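Local coordinates for protein MAU2 chromatid cohesion factor homolog (Saccharomyces cerevisiae, PDB 4XDN) that forms a complex with SCC2 that is required for cohesin to associate with chromosomes, and so takes part in sister chromatid cohesion, at residues L82-V87 / K113-T118; D124-I129 / E170-W175. All coordinates share one frame; numbering follows the deposited sequence.

Interaction 1 of 2, residues L82-V87 / K113-T118. With SO4 (sulfate ion), chain D.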
loop_
_atom_site.group_PDB
_atom_site.type_symbol
_atom_site.label_atom_id
_atom_site.label_comp_id
_atom_site.label_asym_id
_atom_site.label_seq_id
_atom_site.Cartn_x
_atom_site.Cartn_y
_atom_site.Cartn_z
ATOM N N LEU A 82 -27.125 27.520 16.256
ATOM C CA LEU A 82 -25.701 27.317 16.508
ATOM C C LEU A 82 -25.475 26.258 17.581
ATOM O O LEU A 82 -24.597 25.404 17.448
ATOM C CB LEU A 82 -25.032 28.630 16.919
ATOM C CG LEU A 82 -24.800 29.647 15.799
ATOM C CD1 LEU A 82 -24.214 30.928 16.368
ATOM C CD2 LEU A 82 -23.889 29.084 14.707
ATOM N N GLU A 83 -26.270 26.320 18.642
ATOM C CA GLU A 83 -26.200 25.329 19.703
ATOM C C GLU A 83 -26.562 23.955 19.158
ATOM O O GLU A 83 -25.891 22.963 19.447
ATOM C CB GLU A 83 -27.134 25.706 20.853
ATOM C CG GLU A 83 -26.724 26.974 21.587
ATOM C CD GLU A 83 -27.809 27.500 22.508
ATOM O OE1 GLU A 83 -28.939 26.967 22.467
ATOM O OE2 GLU A 83 -27.533 28.450 23.272
ATOM N N ASP A 84 -27.624 23.908 18.361
ATOM C CA ASP A 84 -28.080 22.654 17.778
ATOM C C ASP A 84 -27.000 22.087 16.863
ATOM O O ASP A 84 -26.750 20.882 16.860
ATOM C CB ASP A 84 -29.388 22.863 17.014
ATOM C CG ASP A 84 -30.009 21.561 16.547
ATOM O OD1 ASP A 84 -29.608 20.492 17.053
ATOM O OD2 ASP A 84 -30.903 21.608 15.678
ATOM N N SER A 85 -26.351 22.967 16.106
ATOM C CA SER A 85 -25.262 22.567 15.221
ATOM C C SER A 85 -24.113 21.924 15.992
ATOM O O SER A 85 -23.673 20.824 15.664
ATOM C CB SER A 85 -24.738 23.771 14.436
ATOM O OG SER A 85 -25.682 24.212 13.479
ATOM N N LYS A 86 -23.633 22.620 17.016
ATOM C CA LYS A 86 -22.485 22.161 17.788
ATOM C C LYS A 86 -22.776 20.831 18.474
ATOM O O LYS A 86 -21.990 19.887 18.369
ATOM C CB LYS A 86 -22.092 23.215 18.825
ATOM C CG LYS A 86 -20.770 22.948 19.536
ATOM C CD LYS A 86 -19.599 22.918 18.559
ATOM C CE LYS A 86 -18.257 22.979 19.273
ATOM N NZ LYS A 86 -17.923 21.713 19.974
ATOM N N VAL A 87 -23.910 20.761 19.167
ATOM C CA VAL A 87 -24.307 19.550 19.878
ATOM C C VAL A 87 -24.454 18.368 18.924
ATOM O O VAL A 87 -23.968 17.270 19.202
ATOM C CB VAL A 87 -25.637 19.755 20.640
ATOM C CG1 VAL A 87 -26.150 18.431 21.216
ATOM C CG2 VAL A 87 -25.460 20.780 21.755
ATOM N N LYS A 113 -29.447 19.952 8.729
ATOM C CA LYS A 113 -29.280 20.653 7.463
ATOM C C LYS A 113 -30.537 21.430 7.081
ATOM O O LYS A 113 -30.465 22.615 6.757
ATOM C CB LYS A 113 -28.921 19.658 6.356
ATOM C CG LYS A 113 -28.846 20.266 4.962
ATOM C CD LYS A 113 -28.573 19.209 3.906
ATOM C CE LYS A 113 -28.850 19.739 2.505
ATOM N NZ LYS A 113 -28.563 18.724 1.457
ATOM N N GLU A 114 -31.683 20.760 7.126
ATOM C CA GLU A 114 -32.946 21.386 6.754
ATOM C C GLU A 114 -33.300 22.544 7.687
ATOM O O GLU A 114 -33.872 23.542 7.253
ATOM C CB GLU A 114 -34.075 20.353 6.751
ATOM C CG GLU A 114 -35.457 20.955 6.521
ATOM C CD GLU A 114 -36.527 19.907 6.287
ATOM O OE1 GLU A 114 -36.216 18.701 6.382
ATOM O OE2 GLU A 114 -37.682 20.290 6.007
ATOM N N ARG A 115 -32.957 22.413 8.966
ATOM C CA ARG A 115 -33.235 23.475 9.922
ATOM C C ARG A 115 -32.346 24.682 9.645
ATOM O O ARG A 115 -32.804 25.821 9.692
ATOM C CB ARG A 115 -33.030 22.995 11.361
ATOM C CG ARG A 115 -33.681 23.908 12.386
ATOM C CD ARG A 115 -33.098 23.744 13.778
ATOM N NE ARG A 115 -33.650 24.739 14.698
ATOM C CZ ARG A 115 -33.166 25.000 15.909
ATOM N NH1 ARG A 115 -32.107 24.343 16.366
ATOM N NH2 ARG A 115 -33.740 25.924 16.664
ATOM N N LEU A 116 -31.073 24.425 9.357
ATOM C CA LEU A 116 -30.130 25.495 9.047
ATOM C C LEU A 116 -30.568 26.281 7.814
ATOM O O LEU A 116 -30.462 27.506 7.777
ATOM C CB LEU A 116 -28.726 24.930 8.825
ATOM C CG LEU A 116 -28.027 24.333 10.048
ATOM C CD1 LEU A 116 -26.730 23.653 9.636
ATOM C CD2 LEU A 116 -27.761 25.398 11.092
ATOM N N GLN A 117 -31.061 25.567 6.808
ATOM C CA GLN A 117 -31.499 26.197 5.570
ATOM C C GLN A 117 -32.669 27.149 5.820
ATOM O O GLN A 117 -32.835 28.137 5.109
ATOM C CB GLN A 117 -31.882 25.129 4.540
ATOM C CG GLN A 117 -30.682 24.367 3.982
ATOM C CD GLN A 117 -31.076 23.204 3.084
ATOM O OE1 GLN A 117 -31.945 22.401 3.428
ATOM N NE2 GLN A 117 -30.430 23.108 1.927
ATOM N N THR A 118 -33.465 26.857 6.842
ATOM C CA THR A 118 -34.607 27.699 7.190
ATOM C C THR A 118 -34.166 29.060 7.739
ATOM O O THR A 118 -34.883 30.051 7.602
ATOM C CB THR A 118 -35.512 27.002 8.229
ATOM O OG1 THR A 118 -35.916 25.722 7.728
ATOM C CG2 THR A 118 -36.756 27.837 8.529
HETATM S S SO4 D . -36.941 26.535 14.274
HETATM O O1 SO4 D . -35.998 25.547 13.758
HETATM O O2 SO4 D . -36.251 27.433 15.194
HETATM O O3 SO4 D . -37.494 27.306 13.164
HETATM O O4 SO4 D . -38.024 25.852 14.976
#
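Asp-84 and Arg-115 both leave their helices with CG trans to the backbone N (chi1 -172° and -163°), and from CG to NE the arginine chain runs fully extended, which carries its guanidinium across the groove to the carboxylate. There NH1 gives a hydrogen bond of 3.1 Å to Asp-84 OD2, forming a salt bridge. The two flat groups are turned 50° against each other; the donor meets the oxygen on its anti side, tilted out of the carboxylate plane. The other carboxylate oxygen, OD1, is in a salt bridge with Lys-74, so each oxygen of this buried acid has a cationic mate. Helices 81-98 and 102-119, joined by a short turn and running in opposite senses, form an antiparallel helical hairpin within a superhelix resembling those of tetratricopeptide-repeat proteins, and this ion pair spans the groove between them. Beside it, Leu-116 presses its CD2 methyl to 3.4 Å from Ser-85 OG, a polar atom already hydrogen-bonded to Val-81 O one turn back. The guanidinium also grips a sulfate, probably from the crystallisation liquor: Arg-115 NE reaches sulfate O1 at 2.7 Å, while NH2 makes a longer but nearly straight bond of 3.3 Å to O2. NH2 is shared with the backbone oxygen of Leu-79, so protein and anion together hold the group's rotation. Replacing Arg-115 by an alanine would probably leave Asp-84 OD2 without its charged mate, Leu-79 O without this donor and the sulfate without its grip.

Interaction 2 of 2, residues D124-I129 / E170-W175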
loop_
_atom_site.group_PDB
_atom_site.type_symbol
_atom_site.label_atom_id
_atom_site.label_comp_id
_atom_site.label_asym_id
_atom_site.label_seq_id
_atom_site.Cartn_x
_atom_site.Cartn_y
_atom_site.Cartn_z
ATOM N N ASP A 124 -25.709 33.688 9.632
ATOM C CA ASP A 124 -24.511 33.121 9.014
ATOM C C ASP A 124 -24.357 31.651 9.393
ATOM O O ASP A 124 -23.912 31.330 10.496
ATOM C CB ASP A 124 -23.269 33.908 9.438
ATOM C CG ASP A 124 -22.049 33.576 8.598
ATOM O OD1 ASP A 124 -22.083 32.576 7.850
ATOM O OD2 ASP A 124 -21.050 34.318 8.690
ATOM N N LEU A 125 -24.718 30.766 8.468
ATOM C CA LEU A 125 -24.763 29.337 8.750
ATOM C C LEU A 125 -24.121 28.492 7.650
ATOM O O LEU A 125 -24.259 27.268 7.647
ATOM C CB LEU A 125 -26.213 28.896 8.959
ATOM C CG LEU A 125 -26.923 29.538 10.154
ATOM C CD1 LEU A 125 -28.400 29.175 10.157
ATOM C CD2 LEU A 125 -26.264 29.121 11.462
ATOM N N VAL A 126 -23.415 29.141 6.730
ATOM C CA VAL A 126 -22.764 28.436 5.631
ATOM C C VAL A 126 -21.793 27.381 6.159
ATOM O O VAL A 126 -21.818 26.236 5.711
ATOM C CB VAL A 126 -22.011 29.410 4.702
ATOM C CG1 VAL A 126 -21.267 28.657 3.607
ATOM C CG2 VAL A 126 -22.985 30.400 4.086
ATOM N N GLU A 127 -20.952 27.765 7.117
ATOM C CA GLU A 127 -19.975 26.844 7.696
ATOM C C GLU A 127 -20.644 25.569 8.190
ATOM O O GLU A 127 -20.176 24.462 7.915
ATOM C CB GLU A 127 -19.225 27.502 8.854
ATOM C CG GLU A 127 -18.443 28.741 8.472
ATOM C CD GLU A 127 -17.791 29.400 9.671
ATOM O OE1 GLU A 127 -17.442 28.677 10.631
ATOM O OE2 GLU A 127 -17.635 30.641 9.657
ATOM N N GLU A 128 -21.749 25.734 8.911
ATOM C CA GLU A 128 -22.476 24.602 9.471
ATOM C C GLU A 128 -23.082 23.728 8.373
ATOM O O GLU A 128 -23.015 22.502 8.441
ATOM C CB GLU A 128 -23.575 25.085 10.421
ATOM C CG GLU A 128 -23.060 25.679 11.731
ATOM C CD GLU A 128 -22.528 27.098 11.593
ATOM O OE1 GLU A 128 -22.600 27.666 10.483
ATOM O OE2 GLU A 128 -22.042 27.650 12.603
ATOM N N ILE A 129 -23.669 24.361 7.364
ATOM C CA ILE A 129 -24.296 23.633 6.267
ATOM C C ILE A 129 -23.263 22.808 5.511
ATOM O O ILE A 129 -23.514 21.655 5.161
ATOM C CB ILE A 129 -25.019 24.596 5.299
ATOM C CG1 ILE A 129 -26.244 25.198 5.990
ATOM C CG2 ILE A 129 -25.457 23.878 4.018
ATOM C CD1 ILE A 129 -26.844 26.383 5.272
ATOM N N GLU A 170 -16.316 33.539 -3.823
ATOM C CA GLU A 170 -15.052 32.856 -3.583
ATOM C C GLU A 170 -15.170 31.763 -2.524
ATOM O O GLU A 170 -14.485 30.744 -2.597
ATOM C CB GLU A 170 -13.993 33.874 -3.165
ATOM C CG GLU A 170 -12.578 33.338 -3.149
ATOM C CD GLU A 170 -11.551 34.449 -3.092
ATOM O OE1 GLU A 170 -11.826 35.478 -2.438
ATOM O OE2 GLU A 170 -10.476 34.303 -3.713
ATOM N N LEU A 171 -16.039 31.979 -1.544
ATOM C CA LEU A 171 -16.248 30.998 -0.488
ATOM C C LEU A 171 -16.802 29.696 -1.062
ATOM O O LEU A 171 -16.286 28.615 -0.783
ATOM C CB LEU A 171 -17.197 31.548 0.577
ATOM C CG LEU A 171 -17.342 30.715 1.853
ATOM C CD1 LEU A 171 -16.041 30.694 2.640
ATOM C CD2 LEU A 171 -18.479 31.251 2.710
ATOM N N TYR A 172 -17.849 29.814 -1.872
ATOM C CA TYR A 172 -18.498 28.653 -2.471
ATOM C C TYR A 172 -17.620 27.987 -3.523
ATOM O O TYR A 172 -17.725 26.782 -3.753
ATOM C CB TYR A 172 -19.839 29.057 -3.089
ATOM C CG TYR A 172 -20.950 29.187 -2.073
ATOM C CD1 TYR A 172 -21.634 28.067 -1.623
ATOM C CD2 TYR A 172 -21.310 30.424 -1.559
ATOM C CE1 TYR A 172 -22.647 28.175 -0.691
ATOM C CE2 TYR A 172 -22.325 30.540 -0.627
ATOM C CZ TYR A 172 -22.989 29.411 -0.197
ATOM O OH TYR A 172 -24.000 29.512 0.729
ATOM N N GLN A 173 -16.760 28.777 -4.162
ATOM C CA GLN A 173 -15.812 28.252 -5.138
ATOM C C GLN A 173 -14.790 27.347 -4.460
ATOM O O GLN A 173 -14.467 26.272 -4.968
ATOM C CB GLN A 173 -15.103 29.394 -5.867
ATOM C CG GLN A 173 -15.980 30.126 -6.871
ATOM C CD GLN A 173 -16.355 29.261 -8.060
ATOM O OE1 GLN A 173 -15.582 28.405 -8.491
ATOM N NE2 GLN A 173 -17.553 29.479 -8.594
ATOM N N ASN A 174 -14.282 27.786 -3.313
ATOM C CA ASN A 174 -13.340 26.985 -2.540
ATOM C C ASN A 174 -14.008 25.758 -1.942
ATOM O O ASN A 174 -13.448 24.665 -1.965
ATOM C CB ASN A 174 -12.704 27.821 -1.431
ATOM C CG ASN A 174 -11.614 28.736 -1.946
ATOM O OD1 ASN A 174 -10.436 28.389 -1.921
ATOM N ND2 ASN A 174 -12.003 29.913 -2.417
ATOM N N TRP A 175 -15.206 25.937 -1.404
ATOM C CA TRP A 175 -15.956 24.808 -0.878
ATOM C C TRP A 175 -16.237 23.785 -1.978
ATOM O O TRP A 175 -16.221 22.581 -1.733
ATOM C CB TRP A 175 -17.275 25.266 -0.258
ATOM C CG TRP A 175 -17.194 25.683 1.177
ATOM C CD1 TRP A 175 -17.521 26.900 1.698
ATOM C CD2 TRP A 175 -16.770 24.874 2.280
ATOM N NE1 TRP A 175 -17.325 26.900 3.058
ATOM C CE2 TRP A 175 -16.861 25.669 3.440
ATOM C CE3 TRP A 175 -16.317 23.557 2.398
ATOM C CZ2 TRP A 175 -16.517 25.189 4.702
ATOM C CZ3 TRP A 175 -15.974 23.083 3.652
ATOM C CH2 TRP A 175 -16.077 23.898 4.788
#
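Val-126 and Tyr-172 face each other with their CA atoms 9.2 Å apart, the closest approach of two helix beginnings that run in roughly the same sense. Helices 126-144 and 170-189 are separated in sequence by helix 147-165, and such lateral packing of alternate helices is how a superhelix of antiparallel hairpins, as in tetratricopeptide-repeat proteins, grows sideways. Val-126 carries the contact from its side. Its CG1, trans to the backbone N (177°), meets Leu-171 CD2 tip to tip at 3.9 Å, and the same methyl lies 4.2 Å from Tyr-172 CZ, oblique to the ring. The second methyl, CG2, touches the tyrosine hydroxyl, with OH at 3.6 Å. Trp-175, a turn further along, comes only loosely into this set, its NE1 being 4.4 Å from Val-126 CG1. No hydrogen bond crosses between the segments; the contact is van der Waals, with the valine methyls also meeting the polar tyrosine OH. Beyond it, Leu-171 leans on Met-302 of strand 297-302, and Glu-127 pairs with Arg-304. Within helix 170-189, Glu-170 O accepts two donors from opposite faces of its carbonyl plane: the backbone N of Asn-174, and Asn-174 ND2 at 2.6 Å.

Overall arrangement
Along the chain the two contacts follow one another without overlap, their centres about 14 Å apart and both far out toward one end of an elongated, mainly helical molecule. Helix 126-144 is the bridge: following directly on helix 102-119, it gives Val-126 to interaction 2 while the side chain of Glu-128 packs against Leu-82, Ser-85 and Leu-116 of interaction 1, with Glu-128 CB 3.6 Å from Leu-116 CD1. Interaction 1 joins helices consecutive in the chain, whereas interaction 2 skips one, so that neighbour and next-but-one contacts together extend the superhelix. Residues of both contacts also touch another protein chain, consistent with this end of the molecule serving complex formation with SCC2.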